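Local coordinates for UPF0434 family protein (Haloferax volcanii, PDB 6F5Z), which probably activates partner methyltransferases as a Trm112-type subunit, here bound to the putative methyltransferase Hvo_0019, at residues Leu9-Glu21 and Gly33-Ile46. Sequence-based numbering, arbitrary orientation.
Sequences LCDPLDKSELELE and GRLIGTVTGEVYPI
D11 reaches across to Y44 and T40 and ties the loop 10-17 to the turn 38-42. With CG anti to the backbone N (chi1 -166°), the side chain runs from CB to bring its carboxylate in beside the turn, where the two oxygens do separate work. CG passes 3.7 Å from Y44 CE2, the carboxylate and ring planes almost perpendicular. OD1 accepts from Y44 OH at 2.7 Å on one face of its plane and from the backbone N of L13 on the other, the latter an Asx turn. OD2 offers its syn lone pair to T40 OG1 at 2.6 Å, accepts a hydrogen bond from a water and lies 3.4 Å from G37 CA, where glycine suits because a CB would collide with it. Were D11 an alanine, the Y44 and T40 hydroxyls and L13 N would probably lose the carboxylate that accepts from all three, weakening the link between loop and turn at this point. Tyrosine suits its buried site by pairing that polar tip with a greasy ring: P12 CD makes an off-centre CH-pi contact with it, and L18 CD2 packs 3.8 Å from Y44 CD2. T38 grips E17 O twice, through N and OG1. Beyond it, strands 18-21 and 33-37 pair antiparallel; L18, L20 and L35 pack on one face, while on the other E21 OE1 uses its anti lone pair in a salt bridge to R34 NH1 (3.2 Å), opposite charges pairing away from the leucines; R34 also bridges to D23. K15 and P12 face the methyltransferase chain. Loop and hairpin turn braced beside an antiparallel sheet fit the zinc-beta-ribbon-like fold of the Trm112 family.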
loop_
_atom_site.group_PDB
_atom_site.type_symbol
_atom_site.label_atom_id
_atom_site.label_comp_id
_atom_site.label_asym_id
_atom_site.label_seq_id
_atom_site.Cartn_x
_atom_site.Cartn_y
_atom_site.Cartn_z
ATOM N N LEU C 9 21.449 -16.737 -3.878
ATOM C CA LEU C 9 22.517 -15.991 -3.243
ATOM C C LEU C 9 23.618 -15.672 -4.241
ATOM O O LEU C 9 23.841 -16.433 -5.182
ATOM C CB LEU C 9 23.117 -16.787 -2.077
ATOM C CG LEU C 9 22.165 -17.108 -0.910
ATOM C CD1 LEU C 9 22.901 -17.931 0.157
ATOM C CD2 LEU C 9 21.598 -15.813 -0.260
ATOM N N CYS C 10 24.306 -14.567 -4.017
ATOM C CA CYS C 10 25.422 -14.188 -4.855
ATOM C C CYS C 10 26.453 -13.473 -4.038
ATOM O O CYS C 10 26.220 -13.100 -2.886
ATOM C CB CYS C 10 24.956 -13.337 -6.026
ATOM S SG CYS C 10 24.272 -11.748 -5.514
ATOM N N ASP C 11 27.669 -13.321 -4.606
ATOM C CA ASP C 11 28.708 -12.621 -3.906
ATOM C C ASP C 11 28.267 -11.169 -3.673
ATOM O O ASP C 11 27.902 -10.503 -4.615
ATOM C CB ASP C 11 29.981 -12.641 -4.763
ATOM C CG ASP C 11 31.245 -12.236 -4.046
ATOM O OD1 ASP C 11 31.192 -11.305 -3.197
ATOM O OD2 ASP C 11 32.316 -12.792 -4.381
ATOM N N PRO C 12 28.230 -10.677 -2.433
ATOM C CA PRO C 12 27.781 -9.282 -2.217
ATOM C C PRO C 12 28.667 -8.250 -2.878
ATOM O O PRO C 12 28.178 -7.164 -3.179
ATOM C CB PRO C 12 27.825 -9.127 -0.696
ATOM C CG PRO C 12 28.815 -10.177 -0.212
ATOM C CD PRO C 12 28.603 -11.339 -1.163
ATOM N N LEU C 13 29.949 -8.596 -3.167
ATOM C CA LEU C 13 30.838 -7.572 -3.737
ATOM C C LEU C 13 30.504 -7.212 -5.161
ATOM O O LEU C 13 30.494 -6.035 -5.495
ATOM C CB LEU C 13 32.285 -8.043 -3.689
ATOM C CG LEU C 13 32.919 -8.137 -2.310
ATOM C CD1 LEU C 13 34.243 -8.843 -2.392
ATOM C CD2 LEU C 13 33.135 -6.745 -1.705
ATOM N N ASP C 14 30.257 -8.210 -6.010
ATOM C CA ASP C 14 30.041 -7.966 -7.439
ATOM C C ASP C 14 28.860 -8.733 -8.039
ATOM O O ASP C 14 28.622 -8.699 -9.267
ATOM C CB ASP C 14 31.344 -8.287 -8.213
ATOM C CG ASP C 14 31.670 -9.767 -8.195
ATOM O OD1 ASP C 14 31.036 -10.511 -7.413
ATOM O OD2 ASP C 14 32.529 -10.198 -8.999
ATOM N N LYS C 15 28.088 -9.401 -7.173
ATOM C CA LYS C 15 26.879 -10.121 -7.574
ATOM C C LYS C 15 27.138 -11.322 -8.462
ATOM O O LYS C 15 26.225 -11.819 -9.120
ATOM C CB LYS C 15 25.796 -9.181 -8.210
ATOM C CG LYS C 15 25.620 -7.826 -7.510
ATOM C CD LYS C 15 25.437 -7.907 -5.997
ATOM C CE LYS C 15 25.318 -6.518 -5.449
ATOM N NZ LYS C 15 25.417 -6.521 -3.997
ATOM N N SER C 16 28.366 -11.852 -8.405
ATOM C CA SER C 16 28.717 -13.025 -9.178
ATOM C C SER C 16 28.322 -14.307 -8.442
ATOM O O SER C 16 27.956 -14.300 -7.261
ATOM C CB SER C 16 30.212 -13.008 -9.495
ATOM O OG SER C 16 30.945 -12.884 -8.294
ATOM N N GLU C 17 28.411 -15.421 -9.153
ATOM C CA GLU C 17 28.052 -16.723 -8.629
ATOM C C GLU C 17 28.980 -17.152 -7.494
ATOM O O GLU C 17 30.177 -16.843 -7.521
ATOM C CB GLU C 17 28.143 -17.747 -9.797
ATOM C CG GLU C 17 27.493 -19.098 -9.535
ATOM C CD GLU C 17 25.975 -19.154 -9.420
ATOM O OE1 GLU C 17 25.469 -20.172 -8.895
ATOM O OE2 GLU C 17 25.292 -18.198 -9.857
ATOM N N LEU C 18 28.413 -17.890 -6.510
ATOM C CA LEU C 18 29.169 -18.491 -5.419
ATOM C C LEU C 18 29.231 -19.991 -5.650
ATOM O O LEU C 18 28.256 -20.614 -6.089
ATOM C CB LEU C 18 28.473 -18.267 -4.056
ATOM C CG LEU C 18 28.385 -16.797 -3.658
ATOM C CD1 LEU C 18 27.231 -16.601 -2.633
ATOM C CD2 LEU C 18 29.705 -16.276 -3.060
ATOM N N GLU C 19 30.346 -20.585 -5.269
ATOM C CA GLU C 19 30.536 -22.027 -5.283
ATOM C C GLU C 19 30.301 -22.478 -3.838
ATOM O O GLU C 19 30.896 -21.930 -2.926
ATOM C CB GLU C 19 31.997 -22.341 -5.701
ATOM C CG GLU C 19 32.414 -23.802 -5.613
ATOM C CD GLU C 19 33.905 -24.054 -5.438
ATOM O OE1 GLU C 19 34.260 -25.090 -4.831
ATOM O OE2 GLU C 19 34.719 -23.214 -5.893
ATOM N N LEU C 20 29.502 -23.523 -3.656
ATOM C CA LEU C 20 29.270 -24.092 -2.335
ATOM C C LEU C 20 30.211 -25.260 -2.082
ATOM O O LEU C 20 30.285 -26.191 -2.913
ATOM C CB LEU C 20 27.803 -24.572 -2.218
ATOM C CG LEU C 20 27.424 -25.358 -0.955
ATOM C CD1 LEU C 20 27.515 -24.462 0.298
ATOM C CD2 LEU C 20 26.063 -25.951 -1.087
ATOM N N GLU C 21 30.869 -25.238 -0.914
ATOM C CA GLU C 21 31.654 -26.343 -0.375
ATOM C C GLU C 21 30.941 -26.763 0.919
ATOM O O GLU C 21 30.642 -25.912 1.778
ATOM C CB GLU C 21 33.090 -25.941 -0.047
ATOM C CG GLU C 21 33.923 -25.633 -1.271
ATOM C CD GLU C 21 35.401 -25.463 -0.963
ATOM O OE1 GLU C 21 35.763 -25.363 0.235
ATOM O OE2 GLU C 21 36.188 -25.352 -1.931
ATOM N N GLY C 33 30.337 -25.212 6.153
ATOM C CA GLY C 33 30.808 -25.130 4.788
ATOM C C GLY C 33 31.168 -23.704 4.458
ATOM O O GLY C 33 31.441 -22.909 5.361
ATOM N N ARG C 34 31.202 -23.409 3.171
ATOM C CA ARG C 34 31.523 -22.057 2.767
ATOM C C ARG C 34 30.993 -21.804 1.371
ATOM O O ARG C 34 30.793 -22.735 0.592
ATOM C CB ARG C 34 33.041 -21.786 2.849
ATOM C CG ARG C 34 33.857 -22.678 1.931
ATOM C CD ARG C 34 35.306 -22.900 2.424
ATOM N NE ARG C 34 35.296 -23.361 3.808
ATOM C CZ ARG C 34 35.035 -24.618 4.183
ATOM N NH1 ARG C 34 34.901 -25.579 3.274
ATOM N NH2 ARG C 34 34.936 -24.922 5.467
ATOM N N LEU C 35 30.789 -20.526 1.062
ATOM C CA LEU C 35 30.370 -20.048 -0.238
ATOM C C LEU C 35 31.548 -19.246 -0.770
ATOM O O LEU C 35 32.023 -18.342 -0.080
ATOM C CB LEU C 35 29.119 -19.144 -0.062
ATOM C CG LEU C 35 27.865 -19.962 0.218
ATOM C CD1 LEU C 35 26.753 -19.083 0.854
ATOM C CD2 LEU C 35 27.324 -20.610 -1.062
ATOM N N ILE C 36 32.068 -19.620 -1.932
ATOM C CA ILE C 36 33.269 -18.983 -2.463
ATOM C C ILE C 36 32.973 -18.208 -3.716
ATOM O O ILE C 36 32.383 -18.746 -4.643
ATOM C CB ILE C 36 34.359 -20.057 -2.714
ATOM C CG1 ILE C 36 34.669 -20.859 -1.430
ATOM C CG2 ILE C 36 35.645 -19.386 -3.260
ATOM C CD1 ILE C 36 35.570 -22.072 -1.622
ATOM N N GLY C 37 33.369 -16.932 -3.724
ATOM C CA GLY C 37 33.177 -16.091 -4.891
ATOM C C GLY C 37 33.944 -16.633 -6.090
ATOM O O GLY C 37 35.168 -16.746 -6.021
ATOM N N THR C 38 33.235 -16.977 -7.171
ATOM C CA THR C 38 33.851 -17.527 -8.403
ATOM C C THR C 38 34.715 -16.492 -9.137
ATOM O O THR C 38 35.492 -16.883 -10.030
ATOM C CB THR C 38 32.772 -18.076 -9.344
ATOM O OG1 THR C 38 31.881 -17.024 -9.670
ATOM C CG2 THR C 38 32.013 -19.311 -8.752
ATOM N N VAL C 39 34.541 -15.193 -8.829
ATOM C CA VAL C 39 35.310 -14.119 -9.466
ATOM C C VAL C 39 36.237 -13.471 -8.470
ATOM O O VAL C 39 37.424 -13.257 -8.767
ATOM C CB VAL C 39 34.341 -13.080 -10.100
ATOM C CG1 VAL C 39 35.093 -11.896 -10.704
ATOM C CG2 VAL C 39 33.431 -13.721 -11.143
ATOM N N THR C 40 35.724 -13.131 -7.279
ATOM C CA THR C 40 36.547 -12.427 -6.290
ATOM C C THR C 40 37.468 -13.339 -5.477
ATOM O O THR C 40 38.394 -12.839 -4.834
ATOM C CB THR C 40 35.632 -11.702 -5.259
ATOM O OG1 THR C 40 34.922 -12.702 -4.511
ATOM C CG2 THR C 40 34.664 -10.740 -5.921
ATOM N N GLY C 41 37.104 -14.615 -5.383
ATOM C CA GLY C 41 37.773 -15.632 -4.571
ATOM C C GLY C 41 37.477 -15.458 -3.086
ATOM O O GLY C 41 38.049 -16.168 -2.250
ATOM N N GLU C 42 36.563 -14.517 -2.727
ATOM C CA GLU C 42 36.262 -14.292 -1.305
ATOM C C GLU C 42 35.512 -15.513 -0.726
ATOM O O GLU C 42 34.717 -16.155 -1.408
ATOM C CB GLU C 42 35.456 -12.990 -1.102
ATOM C CG GLU C 42 36.255 -11.737 -1.452
ATOM C CD GLU C 42 37.504 -11.396 -0.650
ATOM O OE1 GLU C 42 37.708 -11.960 0.451
ATOM O OE2 GLU C 42 38.263 -10.516 -1.122
ATOM N N VAL C 43 35.842 -15.865 0.515
ATOM C CA VAL C 43 35.278 -17.022 1.201
ATOM C C VAL C 43 34.283 -16.525 2.245
ATOM O O VAL C 43 34.678 -15.804 3.158
ATOM C CB VAL C 43 36.385 -17.907 1.836
ATOM C CG1 VAL C 43 35.758 -19.094 2.596
ATOM C CG2 VAL C 43 37.369 -18.408 0.764
ATOM N N TYR C 44 33.019 -16.935 2.115
ATOM C CA TYR C 44 31.918 -16.562 3.020
ATOM C C TYR C 44 31.567 -17.821 3.806
ATOM O O TYR C 44 31.008 -18.772 3.236
ATOM C CB TYR C 44 30.744 -16.029 2.202
ATOM C CG TYR C 44 31.158 -14.806 1.406
ATOM C CD1 TYR C 44 31.297 -13.564 2.024
ATOM C CD2 TYR C 44 31.386 -14.882 0.032
ATOM C CE1 TYR C 44 31.685 -12.438 1.307
ATOM C CE2 TYR C 44 31.744 -13.748 -0.704
ATOM C CZ TYR C 44 31.895 -12.528 -0.057
ATOM O OH TYR C 44 32.264 -11.369 -0.723
ATOM N N PRO C 45 31.922 -17.888 5.100
ATOM C CA PRO C 45 31.704 -19.147 5.832
ATOM C C PRO C 45 30.261 -19.395 6.181
ATOM O O PRO C 45 29.519 -18.449 6.431
ATOM C CB PRO C 45 32.547 -18.965 7.092
ATOM C CG PRO C 45 32.486 -17.464 7.352
ATOM C CD PRO C 45 32.516 -16.843 5.954
ATOM N N ILE C 46 29.880 -20.671 6.274
ATOM C CA ILE C 46 28.556 -21.075 6.761
ATOM C C ILE C 46 28.862 -21.730 8.088
ATOM O O ILE C 46 29.613 -22.720 8.127
ATOM C CB ILE C 46 27.886 -22.072 5.816
ATOM C CG1 ILE C 46 27.684 -21.441 4.416
ATOM C CG2 ILE C 46 26.585 -22.582 6.418
ATOM C CD1 ILE C 46 27.283 -22.451 3.271
HETATM O O HOH W 1 32.909 -13.752 -6.836
#